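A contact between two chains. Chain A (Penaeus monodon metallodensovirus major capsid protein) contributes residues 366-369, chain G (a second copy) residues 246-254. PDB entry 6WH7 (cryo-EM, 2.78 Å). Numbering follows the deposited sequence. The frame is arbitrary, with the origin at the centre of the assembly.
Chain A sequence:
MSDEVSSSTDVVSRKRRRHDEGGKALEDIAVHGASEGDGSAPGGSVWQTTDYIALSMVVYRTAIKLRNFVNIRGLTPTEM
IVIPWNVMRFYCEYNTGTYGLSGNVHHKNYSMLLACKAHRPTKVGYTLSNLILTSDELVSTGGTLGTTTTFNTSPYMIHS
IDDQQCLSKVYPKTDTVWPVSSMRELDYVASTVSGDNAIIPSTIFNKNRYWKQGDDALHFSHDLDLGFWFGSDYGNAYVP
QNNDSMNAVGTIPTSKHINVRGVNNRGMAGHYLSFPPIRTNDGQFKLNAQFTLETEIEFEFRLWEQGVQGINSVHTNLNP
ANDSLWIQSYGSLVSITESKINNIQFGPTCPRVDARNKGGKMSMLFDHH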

# COMPACT_ATOMS: atom_id res chain seq x y z
N PHE A 366 -54.83 -74.52 15.57
CA PHE A 366 -55.32 -74.51 16.94
C PHE A 366 -55.56 -75.94 17.39
O PHE A 366 -56.12 -76.74 16.64
N ASP A 367 -55.15 -76.27 18.61
CA ASP A 367 -55.22 -77.65 19.06
C ASP A 367 -56.65 -78.07 19.36
O ASP A 367 -57.55 -77.24 19.52
N HIS A 368 -56.86 -79.37 19.43
CA HIS A 368 -58.17 -79.90 19.78
C HIS A 368 -57.98 -81.06 20.75
O HIS A 368 -56.99 -81.79 20.67
N HIS A 369 -58.92 -81.21 21.67
CA HIS A 369 -58.81 -82.19 22.73
C HIS A 369 -59.98 -83.16 22.73
O HIS A 369 -61.09 -82.81 22.32
N MET G 246 -49.97 -84.50 17.33
CA MET G 246 -49.90 -84.24 18.75
C MET G 246 -50.03 -82.76 19.06
O MET G 246 -49.79 -81.91 18.21
N ASN G 247 -50.43 -82.47 20.29
CA ASN G 247 -50.48 -81.11 20.79
C ASN G 247 -49.71 -81.01 22.10
O ASN G 247 -49.54 -81.99 22.82
N ALA G 248 -49.25 -79.79 22.39
CA ALA G 248 -48.28 -79.58 23.46
C ALA G 248 -48.91 -79.61 24.84
O ALA G 248 -48.26 -80.04 25.80
N VAL G 249 -50.15 -79.15 24.99
CA VAL G 249 -50.80 -79.11 26.30
C VAL G 249 -51.51 -80.43 26.52
O VAL G 249 -52.14 -80.98 25.62
N GLY G 250 -51.39 -80.96 27.73
CA GLY G 250 -52.01 -82.23 28.04
C GLY G 250 -53.29 -82.09 28.83
O GLY G 250 -54.05 -83.06 28.95
N THR G 251 -53.54 -80.91 29.36
CA THR G 251 -54.71 -80.69 30.19
C THR G 251 -55.94 -80.52 29.32
O THR G 251 -55.97 -79.67 28.43
N ILE G 252 -56.95 -81.34 29.58
CA ILE G 252 -58.23 -81.22 28.89
C ILE G 252 -58.84 -79.87 29.28
O ILE G 252 -59.00 -79.60 30.47
N PRO G 253 -59.16 -79.01 28.32
CA PRO G 253 -59.82 -77.75 28.67
C PRO G 253 -61.18 -78.01 29.28
O PRO G 253 -61.98 -78.80 28.78
N THR G 254 -61.44 -77.33 30.39
CA THR G 254 -62.68 -77.47 31.14
C THR G 254 -63.50 -76.20 31.03
O THR G 254 -62.97 -75.11 30.84

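What do the first residues of the chain A stretch offer to the neighbouring copy? F366(A) offers nothing: its side chain, with chi1 in t, stays out of reach of chain G. D367(A) is the first residue to point in. Its CA-to-CB bond is directed toward the other stretch, and chi1 near 69° (p) sets the carboxylate beside V249(G), where OD2 of D367(A) lies 3.2 Å from CG2 of V249(G). Nearer the backbone, CB of D367(A) packs 3.7 Å from CB of N247(G), so the two chains meet here through aliphatic carbon as well as through the acid. Both carboxylate oxygens have hydrogen-bond partners elsewhere in the structure.

Does H368(A) take part, although its side chain turns from the contact? Its CA-to-CB bond points away and chi1 is t, so the nearest side-chain approach is CB of H368(A), 5.8 Å from ND2 of N247(G), with the ring farther off. The residue contributes its backbone instead. Its carbonyl O lies 3.0 Å from ND2 of N247(G), but the angle is too poor for a hydrogen bond, and the pair is best read as a close polar approach. N247(G), with chi1 p, points toward chain A and brings its amide beside the backbone of H368(A).

Why does H369(A) dominate the packing? Its CA-to-CB bond points toward chain G, and with chi1 m and chi2 near -82° the ring enters a pocket lined by several residues of the loop; no other residue here has as much surface covered by the opposing stretch. Over one face lies ND2 of N247(G), 3.7 Å from CE1 of H369(A). Over the opposite face are CD of P253(G), 3.3 Å from CD2 of H369(A), and the carbonyl O of T251(G), 3.8 Å from CE1 of H369(A). At the ring edge, CG2 of V249(G), whose chi1 is m, sits 3.3 Å from NE2 of H369(A). I252(G), m at both chi angles, starts sideways, but its end comes nearer and brings CD1 to 4.3 Å from ND1 of H369(A).

What polar support does this arrangement have? No hydrogen bond crosses between the two stretches. Within chain A, NE2 of H369(A) donates a weak hydrogen bond to OD2 of D367(A), at 2.8 Å, linking the two chain A side chains that point toward chain G. V249(G) CG2 packs against both partners of that bond, so the contact rests on close packing around an internally paired acid and imidazole.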

# COMPACT_ATOMS: atom_id res chain seq x y z
CB PHE A 366 -56.60 -73.67 17.00
CG PHE A 366 -57.14 -73.45 18.38
CD1 PHE A 366 -56.66 -72.42 19.15
CD2 PHE A 366 -58.13 -74.26 18.88
CE1 PHE A 366 -57.15 -72.20 20.41
CE2 PHE A 366 -58.62 -74.04 20.14
CZ PHE A 366 -58.13 -73.01 20.90
CB ASP A 367 -54.35 -77.90 20.29
CG ASP A 367 -54.89 -77.22 21.54
OD1 ASP A 367 -55.82 -76.41 21.45
OD2 ASP A 367 -54.37 -77.53 22.63
CB HIS A 368 -58.93 -80.35 18.52
CG HIS A 368 -60.38 -80.60 18.74
ND1 HIS A 368 -60.88 -81.79 19.21
CD2 HIS A 368 -61.45 -79.79 18.57
CE1 HIS A 368 -62.19 -81.71 19.31
NE2 HIS A 368 -62.57 -80.51 18.92
CB HIS A 369 -58.71 -81.49 24.08
CG HIS A 369 -57.45 -80.71 24.26
ND1 HIS A 369 -56.26 -81.30 24.65
CD2 HIS A 369 -57.17 -79.40 24.07
CE1 HIS A 369 -55.32 -80.39 24.72
NE2 HIS A 369 -55.84 -79.22 24.37
CB MET G 246 -48.59 -84.80 19.31
CG MET G 246 -47.36 -84.13 18.78
SD MET G 246 -45.89 -85.08 19.18
CE MET G 246 -45.80 -86.21 17.81
CB ASN G 247 -51.93 -80.60 20.94
CG ASN G 247 -52.79 -81.51 21.78
OD1 ASN G 247 -52.32 -82.17 22.69
ND2 ASN G 247 -54.08 -81.53 21.47
CB ALA G 248 -47.56 -78.26 23.25
CB VAL G 249 -51.76 -77.92 26.41
CG1 VAL G 249 -51.04 -76.65 26.14
CG2 VAL G 249 -52.92 -78.06 25.47
CB THR G 251 -54.52 -79.47 31.08
OG1 THR G 251 -53.38 -79.66 31.92
CG2 THR G 251 -55.74 -79.24 31.94
CB ILE G 252 -59.18 -82.37 29.26
CG1 ILE G 252 -58.49 -83.71 29.01
CG2 ILE G 252 -60.45 -82.28 28.45
CD1 ILE G 252 -58.05 -83.89 27.60
CB PRO G 253 -59.92 -77.03 27.32
CG PRO G 253 -59.90 -78.11 26.32
CD PRO G 253 -58.97 -79.14 26.87
CB THR G 254 -62.39 -77.81 32.60
OG1 THR G 254 -61.49 -76.84 33.15
CG2 THR G 254 -61.77 -79.18 32.71